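Local coordinates for cyclic GMP-AMP synthase-like receptor (Tribolium castaneum, PDB 7LT2), which senses double-stranded RNA in the cytoplasm and then joins ATP and GTP into the cyclic dinucleotide 2',3'-cGAMP as an innate immune signal, at residues 264-269 / 276-281. Numbering follows the deposited sequence.
Sequences LIKKLK and IASYYI
K269 reaches across to the start of helix 278-291, where its NZ donates a hydrogen bond to S278 OG at 3.0 Å. A water accepts from the same NZ and donates to I276 O, so the ammonium is tied to the incoming loop and to the first turn of the helix. CG of K269 lies anti to its backbone N (chi1 -180°), and bends at chi2 and chi3 bring the chain round I276 O. CD of K269 ends up 3.1 Å from I276 O, a tight packing contact and not a bond, which goes with a chi2 of -94°, away from the usual staggered values.

Next to this polar bridge, I281 supplies the apolar side: its CD1 touches both lysine stems, 3.8 Å from K269 CB and 4.0 Å from K266 CG. I265 and I281 meet methyl to methyl, CG2 to CG2 at 4.1 Å. K266 passes S278 with its CE 3.5 Å from OG, but its NZ is hydrogen-bonded to L63 O, and its side chain comes within about 4 Å of that of S58. K266, S278, I281 and S58 probably belong to the ATP site, as in related enzymes.

The contact closes the short connection between helix 258-272 and helix 278-291, within the Mab-21 HhH/H2TH-like region, with A277 at the N-cap position. Helix 301-318 packs on it through T308 against I265 and Y312 against I276 and I281, while I343 of helix 337-354 also touches I276.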
loop_
_atom_site.group_PDB
_atom_site.type_symbol
_atom_site.label_atom_id
_atom_site.label_comp_id
_atom_site.label_asym_id
_atom_site.label_seq_id
_atom_site.Cartn_x
_atom_site.Cartn_y
_atom_site.Cartn_z
ATOM N N LEU A 264 9.282 -11.671 9.067
ATOM C CA LEU A 264 9.315 -13.024 9.619
ATOM C C LEU A 264 7.923 -13.471 10.041
ATOM O O LEU A 264 7.522 -14.609 9.778
ATOM C CB LEU A 264 10.279 -13.090 10.808
ATOM C CG LEU A 264 11.768 -12.930 10.499
ATOM C CD1 LEU A 264 12.548 -12.600 11.767
ATOM C CD2 LEU A 264 12.313 -14.190 9.860
ATOM N N ILE A 265 7.166 -12.583 10.692
ATOM C CA ILE A 265 5.804 -12.928 11.085
ATOM C C ILE A 265 4.907 -13.066 9.858
ATOM O O ILE A 265 4.078 -13.982 9.785
ATOM C CB ILE A 265 5.259 -11.895 12.091
ATOM C CG1 ILE A 265 6.036 -11.997 13.409
ATOM C CG2 ILE A 265 3.761 -12.094 12.314
ATOM C CD1 ILE A 265 5.643 -10.964 14.444
ATOM N N LYS A 266 5.069 -12.183 8.865
ATOM C CA LYS A 266 4.277 -12.318 7.641
ATOM C C LYS A 266 4.596 -13.621 6.918
ATOM O O LYS A 266 3.705 -14.245 6.329
ATOM C CB LYS A 266 4.507 -11.119 6.711
ATOM C CG LYS A 266 3.827 -9.835 7.165
ATOM C CD LYS A 266 4.189 -8.653 6.267
ATOM C CE LYS A 266 3.673 -8.843 4.853
ATOM N NZ LYS A 266 3.802 -7.609 4.010
ATOM N N LYS A 267 5.863 -14.048 6.947
ATOM C CA LYS A 267 6.220 -15.328 6.342
ATOM C C LYS A 267 5.526 -16.474 7.061
ATOM O O LYS A 267 5.009 -17.398 6.423
ATOM C CB LYS A 267 7.739 -15.514 6.371
ATOM C CG LYS A 267 8.254 -16.785 5.682
ATOM C CD LYS A 267 8.081 -16.703 4.174
ATOM C CE LYS A 267 8.855 -17.798 3.442
ATOM N NZ LYS A 267 8.374 -19.143 3.831
ATOM N N LEU A 268 5.497 -16.419 8.397
ATOM C CA LEU A 268 4.761 -17.409 9.176
ATOM C C LEU A 268 3.278 -17.386 8.831
ATOM O O LEU A 268 2.641 -18.442 8.715
ATOM C CB LEU A 268 4.971 -17.141 10.666
ATOM C CG LEU A 268 4.327 -18.094 11.673
ATOM C CD1 LEU A 268 4.868 -19.505 11.489
ATOM C CD2 LEU A 268 4.560 -17.601 13.099
ATOM N N LYS A 269 2.714 -16.189 8.663
ATOM C CA LYS A 269 1.307 -16.059 8.301
ATOM C C LYS A 269 1.025 -16.696 6.947
ATOM O O LYS A 269 0.019 -17.399 6.778
ATOM C CB LYS A 269 0.913 -14.575 8.305
ATOM C CG LYS A 269 -0.544 -14.289 7.945
ATOM C CD LYS A 269 -0.731 -13.983 6.458
ATOM C CE LYS A 269 -0.142 -12.628 6.083
ATOM N NZ LYS A 269 -0.426 -12.281 4.662
ATOM N N ILE A 276 -5.344 -14.168 7.640
ATOM C CA ILE A 276 -5.045 -12.863 8.225
ATOM C C ILE A 276 -4.387 -11.994 7.162
ATOM O O ILE A 276 -3.360 -12.372 6.589
ATOM C CB ILE A 276 -4.136 -12.997 9.458
ATOM C CG1 ILE A 276 -4.795 -13.874 10.530
ATOM C CG2 ILE A 276 -3.761 -11.614 10.003
ATOM C CD1 ILE A 276 -6.059 -13.285 11.133
ATOM N N ALA A 277 -4.970 -10.827 6.899
ATOM C CA ALA A 277 -4.408 -9.919 5.909
ATOM C C ALA A 277 -3.129 -9.262 6.428
ATOM O O ALA A 277 -2.971 -9.015 7.628
ATOM C CB ALA A 277 -5.429 -8.844 5.535
ATOM N N SER A 278 -2.216 -8.968 5.499
ATOM C CA SER A 278 -0.934 -8.377 5.875
ATOM C C SER A 278 -1.110 -7.055 6.614
ATOM O O SER A 278 -0.350 -6.755 7.541
ATOM C CB SER A 278 -0.061 -8.187 4.636
ATOM O OG SER A 278 0.289 -9.438 4.069
ATOM N N TYR A 279 -2.106 -6.249 6.232
ATOM C CA TYR A 279 -2.274 -4.963 6.906
ATOM C C TYR A 279 -2.656 -5.142 8.367
ATOM O O TYR A 279 -2.397 -4.252 9.186
ATOM C CB TYR A 279 -3.317 -4.098 6.194
ATOM C CG TYR A 279 -3.407 -2.686 6.752
ATOM C CD1 TYR A 279 -2.359 -1.783 6.589
ATOM C CD2 TYR A 279 -4.530 -2.265 7.449
ATOM C CE1 TYR A 279 -2.438 -0.489 7.101
ATOM C CE2 TYR A 279 -4.618 -0.977 7.958
ATOM C CZ TYR A 279 -3.569 -0.096 7.788
ATOM O OH TYR A 279 -3.674 1.180 8.301
ATOM N N TYR A 280 -3.272 -6.276 8.714
ATOM C CA TYR A 280 -3.599 -6.521 10.114
ATOM C C TYR A 280 -2.333 -6.728 10.934
ATOM O O TYR A 280 -2.259 -6.304 12.093
ATOM C CB TYR A 280 -4.530 -7.733 10.252
ATOM C CG TYR A 280 -5.778 -7.686 9.387
ATOM C CD1 TYR A 280 -6.213 -6.499 8.809
ATOM C CD2 TYR A 280 -6.520 -8.833 9.157
ATOM C CE1 TYR A 280 -7.348 -6.461 8.016
ATOM C CE2 TYR A 280 -7.659 -8.806 8.373
ATOM C CZ TYR A 280 -8.066 -7.617 7.804
ATOM O OH TYR A 280 -9.196 -7.582 7.017
ATOM N N ILE A 281 -1.327 -7.383 10.347
ATOM C CA ILE A 281 -0.039 -7.527 11.022
ATOM C C ILE A 281 0.664 -6.179 11.114
ATOM O O ILE A 281 1.210 -5.818 12.165
ATOM C CB ILE A 281 0.826 -8.573 10.299
ATOM C CG1 ILE A 281 0.194 -9.959 10.429
ATOM C CG2 ILE A 281 2.240 -8.592 10.869
ATOM C CD1 ILE A 281 0.805 -10.994 9.508
HETATM O O HOH W 1 -3.139 -12.978 3.609
#